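Long-range contact in DNA-entry nuclease (Competence-specific nuclease) (Streptococcus agalactiae ILRI112, PDB 4QGO), which probably cleaves DNA without sequence specificity, as a nuclease of the His-Me finger (beta-beta-alpha metal) class linked to virulence: residues Arg62-Arg75 / Val164-Tyr178. The protein carries 1 engineered substitution. Numbering follows the deposited sequence. Where two conformers were deposited one is given.
Sequences RPSTANAMLDRTIR and VDQNKRVRYRVTPLY. With SO4 (sulfate ion), chain C.
N67 and R171 meet on one side of a two-strand antiparallel pairing, where the arginine grips the amide oxygen end-on: NH1 and NH2 both donate to OD1 of N67, at 2.9 and 3.0 Å, from the same face of the amide. The R171 chain leaves with CG anti to the backbone N (chi1 -179°) and bends at chi2, which swings its guanidinium across the neighbouring strand; NH1 also bonds A68 O from above the carbonyl plane, opposite in face to the backbone N of Y172. With OD1 engaged, ND2 of N67 turns to a sulfate, probably from the crystallisation liquor, that R173 NH1 holds at 2.8 Å through its O4. Further along this side, CG of M69 lies over one face of the R169 guanidinium, whose NH1 makes a salt bridge to D71 OD2 at 3.0 Å; R169 NH2 bonds V49 O.

On the other side, L70 CD1 packs against Y172 CD2 at 3.8 Å, and its CB meets CG2 of V164. Both ends are clamped by arginines. R75 holds D165 side-on, NE to OD1 and NH2 to OD2, while Y77 OH also bonds OD1. At the far end the R62 guanidinium lies flat on the Y178 ring, planes 11° apart, in a cation-pi stack; D58 pairs with its NE, and Y178 OH donates in plane to a lone pair of P63 O at 2.7 Å.

Behind these side chains, reciprocal backbone bonds join A66 to V174, A68 to Y172 and L70 to V170. Strands 66-70 and 170-177 are thus adjacent in the large antiparallel sheet, between 52-54 and 188-195, with helix 153-165 packed against L70 and Y172.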
loop_
_atom_site.group_PDB
_atom_site.type_symbol
_atom_site.label_atom_id
_atom_site.label_comp_id
_atom_site.label_asym_id
_atom_site.label_seq_id
_atom_site.Cartn_x
_atom_site.Cartn_y
_atom_site.Cartn_z
ATOM N N ARG A 62 6.955 -7.068 11.711
ATOM C CA ARG A 62 6.062 -6.143 11.013
ATOM C C ARG A 62 5.860 -6.604 9.578
ATOM O O ARG A 62 6.791 -7.116 8.961
ATOM C CB ARG A 62 6.673 -4.739 10.968
ATOM C CG ARG A 62 7.087 -4.189 12.325
ATOM C CD ARG A 62 7.762 -2.831 12.197
ATOM N NE ARG A 62 8.929 -2.849 11.324
ATOM C CZ ARG A 62 9.787 -1.846 11.179
ATOM N NH1 ARG A 62 9.639 -0.709 11.854
ATOM N NH2 ARG A 62 10.818 -1.987 10.363
ATOM N N PRO A 63 4.654 -6.404 9.025
ATOM C CA PRO A 63 4.465 -6.694 7.594
ATOM C C PRO A 63 5.498 -5.988 6.733
ATOM O O PRO A 63 5.772 -4.797 6.901
ATOM C CB PRO A 63 3.056 -6.157 7.312
ATOM C CG PRO A 63 2.354 -6.336 8.626
ATOM C CD PRO A 63 3.393 -6.001 9.673
ATOM N N SER A 64 6.092 -6.750 5.819
ATOM C CA SER A 64 7.183 -6.248 5.006
ATOM C C SER A 64 6.888 -6.554 3.535
ATOM O O SER A 64 5.739 -6.759 3.160
ATOM C CB SER A 64 8.496 -6.875 5.484
ATOM O OG SER A 64 9.620 -6.243 4.895
ATOM N N THR A 65 7.922 -6.585 2.708
ATOM C CA THR A 65 7.763 -6.732 1.264
ATOM C C THR A 65 6.829 -7.862 0.847
ATOM O O THR A 65 7.036 -9.024 1.209
ATOM C CB THR A 65 9.139 -6.970 0.616
ATOM O OG1 THR A 65 10.074 -6.025 1.140
ATOM C CG2 THR A 65 9.066 -6.798 -0.887
ATOM N N ALA A 66 5.792 -7.493 0.100
ATOM C CA ALA A 66 4.847 -8.446 -0.470
ATOM C C ALA A 66 4.995 -8.458 -1.974
ATOM O O ALA A 66 5.126 -7.408 -2.612
ATOM C CB ALA A 66 3.411 -8.063 -0.096
ATOM N N ASN A 67 4.958 -9.655 -2.545
ATOM C CA ASN A 67 5.088 -9.820 -3.987
ATOM C C ASN A 67 3.986 -10.682 -4.563
ATOM O O ASN A 67 3.480 -11.580 -3.904
ATOM C CB ASN A 67 6.426 -10.472 -4.317
ATOM C CG ASN A 67 7.561 -9.475 -4.358
ATOM O OD1 ASN A 67 7.664 -8.677 -5.290
ATOM N ND2 ASN A 67 8.430 -9.527 -3.363
ATOM N N ALA A 68 3.645 -10.423 -5.815
ATOM C CA ALA A 68 2.638 -11.224 -6.500
ATOM C C ALA A 68 2.873 -11.242 -7.991
ATOM O O ALA A 68 3.491 -10.327 -8.552
ATOM C CB ALA A 68 1.239 -10.698 -6.210
ATOM N N MET A 69 2.406 -12.316 -8.624
ATOM C CA MET A 69 2.157 -12.330 -10.052
ATOM C C MET A 69 0.678 -12.565 -10.190
ATOM O O MET A 69 0.163 -13.586 -9.732
ATOM C CB MET A 69 2.934 -13.437 -10.769
ATOM C CG MET A 69 2.525 -13.610 -12.233
ATOM S SD MET A 69 2.926 -12.168 -13.262
ATOM C CE MET A 69 4.694 -12.217 -13.229
ATOM N N LEU A 70 0.004 -11.582 -10.762
ATOM C CA LEU A 70 -1.446 -11.552 -10.800
ATOM C C LEU A 70 -1.976 -11.866 -12.184
ATOM O O LEU A 70 -1.463 -11.376 -13.184
ATOM C CB LEU A 70 -1.955 -10.170 -10.373
ATOM C CG LEU A 70 -1.526 -9.645 -8.997
ATOM C CD1 LEU A 70 -1.967 -8.189 -8.808
ATOM C CD2 LEU A 70 -2.078 -10.518 -7.876
ATOM N N ASP A 71 -3.020 -12.686 -12.226
ATOM C CA ASP A 71 -3.761 -12.915 -13.456
ATOM C C ASP A 71 -5.159 -13.414 -13.093
ATOM O O ASP A 71 -5.513 -13.499 -11.906
ATOM C CB ASP A 71 -3.017 -13.863 -14.423
ATOM C CG ASP A 71 -2.832 -15.272 -13.870
ATOM O OD1 ASP A 71 -3.688 -15.761 -13.102
ATOM O OD2 ASP A 71 -1.819 -15.912 -14.223
ATOM N N ARG A 72 -5.953 -13.741 -14.102
ATOM C CA ARG A 72 -7.343 -14.102 -13.852
ATOM C C ARG A 72 -7.529 -15.388 -13.068
ATOM O O ARG A 72 -8.626 -15.640 -12.566
ATOM C CB ARG A 72 -8.133 -14.152 -15.158
ATOM C CG ARG A 72 -8.504 -12.772 -15.660
ATOM C CD ARG A 72 -9.504 -12.836 -16.785
ATOM N NE ARG A 72 -10.857 -12.544 -16.330
ATOM C CZ ARG A 72 -11.783 -11.957 -17.081
ATOM N NH1 ARG A 72 -11.499 -11.595 -18.328
ATOM N NH2 ARG A 72 -12.990 -11.729 -16.586
ATOM N N THR A 73 -6.483 -16.206 -12.956
ATOM C CA THR A 73 -6.603 -17.450 -12.194
ATOM C C THR A 73 -6.682 -17.249 -10.681
ATOM O O THR A 73 -7.128 -18.145 -9.966
ATOM C CB THR A 73 -5.479 -18.476 -12.504
ATOM O OG1 THR A 73 -4.232 -18.022 -11.954
ATOM C CG2 THR A 73 -5.339 -18.706 -14.012
ATOM N N ILE A 74 -6.243 -16.093 -10.181
ATOM C CA ILE A 74 -6.325 -15.833 -8.743
ATOM C C ILE A 74 -7.162 -14.604 -8.389
ATOM O O ILE A 74 -7.370 -14.304 -7.216
ATOM C CB ILE A 74 -4.934 -15.765 -8.062
ATOM C CG1 ILE A 74 -4.104 -14.590 -8.588
ATOM C CG2 ILE A 74 -4.192 -17.079 -8.256
ATOM C CD1 ILE A 74 -2.826 -14.365 -7.781
ATOM N N ARG A 75 -7.655 -13.918 -9.417
ATOM C CA ARG A 75 -8.586 -12.817 -9.269
ATOM C C ARG A 75 -9.850 -13.280 -8.554
ATOM O O ARG A 75 -10.386 -14.355 -8.849
ATOM C CB ARG A 75 -8.925 -12.281 -10.663
ATOM C CG ARG A 75 -9.913 -11.134 -10.697
ATOM C CD ARG A 75 -9.295 -9.774 -10.387
ATOM N NE ARG A 75 -10.248 -8.735 -10.778
ATOM C CZ ARG A 75 -11.240 -8.287 -10.015
ATOM N NH1 ARG A 75 -11.404 -8.732 -8.774
ATOM N NH2 ARG A 75 -12.073 -7.372 -10.504
ATOM N N VAL A 164 -5.868 -6.674 -14.974
ATOM C CA VAL A 164 -6.106 -8.108 -14.864
ATOM C C VAL A 164 -7.422 -8.470 -15.553
ATOM O O VAL A 164 -7.522 -9.521 -16.201
ATOM C CB VAL A 164 -6.122 -8.570 -13.384
ATOM C CG1 VAL A 164 -6.686 -9.982 -13.257
ATOM C CG2 VAL A 164 -4.718 -8.497 -12.793
ATOM N N ASP A 165 -8.407 -7.581 -15.458
ATOM C CA ASP A 165 -9.726 -7.851 -16.029
ATOM C C ASP A 165 -9.707 -7.764 -17.557
ATOM O O ASP A 165 -10.646 -8.213 -18.227
ATOM C CB ASP A 165 -10.772 -6.931 -15.398
ATOM C CG ASP A 165 -11.089 -7.323 -13.960
ATOM O OD1 ASP A 165 -10.661 -8.422 -13.553
ATOM O OD2 ASP A 165 -11.767 -6.554 -13.241
ATOM N N GLN A 166 -8.645 -7.167 -18.089
ATOM C CA GLN A 166 -8.402 -7.118 -19.529
ATOM C C GLN A 166 -7.452 -8.236 -19.944
ATOM O O GLN A 166 -6.838 -8.170 -21.009
ATOM C CB GLN A 166 -7.811 -5.767 -19.932
ATOM C CG GLN A 166 -8.756 -4.589 -19.791
ATOM C CD GLN A 166 -8.066 -3.267 -20.047
ATOM O OE1 GLN A 166 -6.852 -3.145 -19.875
ATOM N NE2 GLN A 166 -8.835 -2.267 -20.460
ATOM N N ASN A 167 -7.323 -9.245 -19.085
ATOM C CA ASN A 167 -6.499 -10.428 -19.348
ATOM C C ASN A 167 -4.993 -10.171 -19.359
ATOM O O ASN A 167 -4.238 -10.880 -20.019
ATOM C CB ASN A 167 -6.934 -11.122 -20.645
ATOM C CG ASN A 167 -8.389 -11.527 -20.620
ATOM O OD1 ASN A 167 -8.857 -12.113 -19.651
ATOM N ND2 ASN A 167 -9.115 -11.207 -21.685
ATOM N N LYS A 168 -4.560 -9.162 -18.616
ATOM C CA LYS A 168 -3.133 -8.891 -18.494
ATOM C C LYS A 168 -2.529 -9.667 -17.323
ATOM O O LYS A 168 -3.220 -10.010 -16.361
ATOM C CB LYS A 168 -2.874 -7.398 -18.333
ATOM C CG LYS A 168 -3.410 -6.589 -19.505
ATOM C CD LYS A 168 -2.937 -5.158 -19.452
ATOM C CE LYS A 168 -3.644 -4.327 -20.514
ATOM N NZ LYS A 168 -3.450 -4.904 -21.880
ATOM N N ARG A 169 -1.245 -9.971 -17.441
ATOM C CA ARG A 169 -0.449 -10.543 -16.358
ATOM C C ARG A 169 0.289 -9.394 -15.688
ATOM O O ARG A 169 1.016 -8.652 -16.348
ATOM C CB ARG A 169 0.571 -11.538 -16.907
ATOM C CG ARG A 169 -0.028 -12.852 -17.395
ATOM C CD ARG A 169 0.150 -13.944 -16.352
ATOM N NE ARG A 169 1.544 -14.355 -16.229
ATOM C CZ ARG A 169 1.981 -15.285 -15.387
ATOM N NH1 ARG A 169 1.141 -15.900 -14.546
ATOM N NH2 ARG A 169 3.267 -15.583 -15.359
ATOM N N VAL A 170 0.088 -9.235 -14.388
ATOM C CA VAL A 170 0.671 -8.094 -13.686
ATOM C C VAL A 170 1.583 -8.545 -12.553
ATOM O O VAL A 170 1.144 -9.186 -11.605
ATOM C CB VAL A 170 -0.416 -7.143 -13.142
ATOM C CG1 VAL A 170 0.249 -5.942 -12.474
ATOM C CG2 VAL A 170 -1.315 -6.669 -14.278
ATOM N N ARG A 171 2.868 -8.225 -12.679
ATOM C CA ARG A 171 3.824 -8.423 -11.594
ATOM C C ARG A 171 3.672 -7.227 -10.640
ATOM O O ARG A 171 3.594 -6.091 -11.077
ATOM C CB ARG A 171 5.239 -8.522 -12.171
ATOM C CG ARG A 171 6.339 -8.748 -11.157
ATOM C CD ARG A 171 6.330 -10.163 -10.539
ATOM N NE ARG A 171 7.512 -10.279 -9.693
ATOM C CZ ARG A 171 7.591 -9.840 -8.441
ATOM N NH1 ARG A 171 6.525 -9.313 -7.842
ATOM N NH2 ARG A 171 8.730 -9.941 -7.776
ATOM N N TYR A 172 3.599 -7.501 -9.338
ATOM C CA TYR A 172 3.142 -6.519 -8.346
ATOM C C TYR A 172 3.973 -6.659 -7.081
ATOM O O TYR A 172 4.246 -7.776 -6.632
ATOM C CB TYR A 172 1.670 -6.820 -8.033
ATOM C CG TYR A 172 0.864 -5.806 -7.231
ATOM C CD1 TYR A 172 0.902 -4.447 -7.519
ATOM C CD2 TYR A 172 -0.011 -6.234 -6.233
ATOM C CE1 TYR A 172 0.126 -3.537 -6.795
ATOM C CE2 TYR A 172 -0.791 -5.335 -5.519
ATOM C CZ TYR A 172 -0.725 -3.996 -5.807
ATOM O OH TYR A 172 -1.500 -3.090 -5.100
ATOM N N ARG A 173 4.386 -5.530 -6.511
ATOM C CA ARG A 173 5.179 -5.531 -5.289
ATOM C C ARG A 173 4.725 -4.387 -4.398
ATOM O O ARG A 173 4.680 -3.238 -4.833
ATOM C CB ARG A 173 6.679 -5.426 -5.599
ATOM C CG ARG A 173 7.604 -5.484 -4.369
ATOM C CD ARG A 173 9.062 -5.755 -4.776
ATOM N NE ARG A 173 9.597 -4.742 -5.692
ATOM C CZ ARG A 173 10.529 -4.970 -6.615
ATOM N NH1 ARG A 173 11.054 -6.189 -6.773
ATOM N NH2 ARG A 173 10.942 -3.979 -7.397
ATOM N N VAL A 174 4.365 -4.720 -3.162
ATOM C CA VAL A 174 3.874 -3.737 -2.203
ATOM C C VAL A 174 4.727 -3.799 -0.941
ATOM O O VAL A 174 4.864 -4.856 -0.317
ATOM C CB VAL A 174 2.406 -4.003 -1.846
ATOM C CG1 VAL A 174 1.937 -3.020 -0.786
ATOM C CG2 VAL A 174 1.520 -3.909 -3.100
ATOM N N THR A 175 5.322 -2.668 -0.580
ATOM C CA THR A 175 6.265 -2.637 0.531
ATOM C C THR A 175 5.903 -1.512 1.484
ATOM O O THR A 175 5.988 -0.343 1.120
ATOM C CB THR A 175 7.697 -2.407 0.035
ATOM O OG1 THR A 175 8.010 -3.346 -1.015
ATOM C CG2 THR A 175 8.701 -2.580 1.173
ATOM N N PRO A 176 5.491 -1.853 2.709
ATOM C CA PRO A 176 5.336 -0.805 3.728
ATOM C C PRO A 176 6.690 -0.161 4.008
ATOM O O PRO A 176 7.687 -0.881 4.193
ATOM C CB PRO A 176 4.849 -1.574 4.962
ATOM C CG PRO A 176 4.317 -2.895 4.423
ATOM C CD PRO A 176 5.185 -3.197 3.230
ATOM N N LEU A 177 6.729 1.168 4.019
ATOM C CA LEU A 177 7.968 1.901 4.313
ATOM C C LEU A 177 7.940 2.390 5.760
ATOM O O LEU A 177 7.004 3.100 6.160
ATOM C CB LEU A 177 8.154 3.072 3.344
ATOM C CG LEU A 177 8.127 2.733 1.854
ATOM C CD1 LEU A 177 8.402 3.988 1.033
ATOM C CD2 LEU A 177 9.128 1.631 1.532
ATOM N N TYR A 178 8.930 1.968 6.548
ATOM C CA TYR A 178 9.059 2.363 7.956
ATOM C C TYR A 178 10.228 3.332 8.109
ATOM O O TYR A 178 11.230 3.216 7.398
ATOM C CB TYR A 178 9.279 1.143 8.859
ATOM C CG TYR A 178 8.164 0.108 8.782
ATOM C CD1 TYR A 178 7.019 0.235 9.551
ATOM C CD2 TYR A 178 8.262 -0.987 7.931
ATOM C CE1 TYR A 178 5.996 -0.697 9.477
ATOM C CE2 TYR A 178 7.252 -1.932 7.861
ATOM C CZ TYR A 178 6.120 -1.781 8.631
ATOM O OH TYR A 178 5.117 -2.708 8.555
HETATM S S SO4 C . 11.732 -9.168 -4.849
HETATM O O1 SO4 C . 11.303 -8.612 -3.576
HETATM O O2 SO4 C . 11.865 -10.612 -4.741
HETATM O O3 SO4 C . 13.030 -8.609 -5.250
HETATM O O4 SO4 C . 10.750 -8.871 -5.881
HETATM O O HOH W 1 -5.163 -11.866 -16.428
#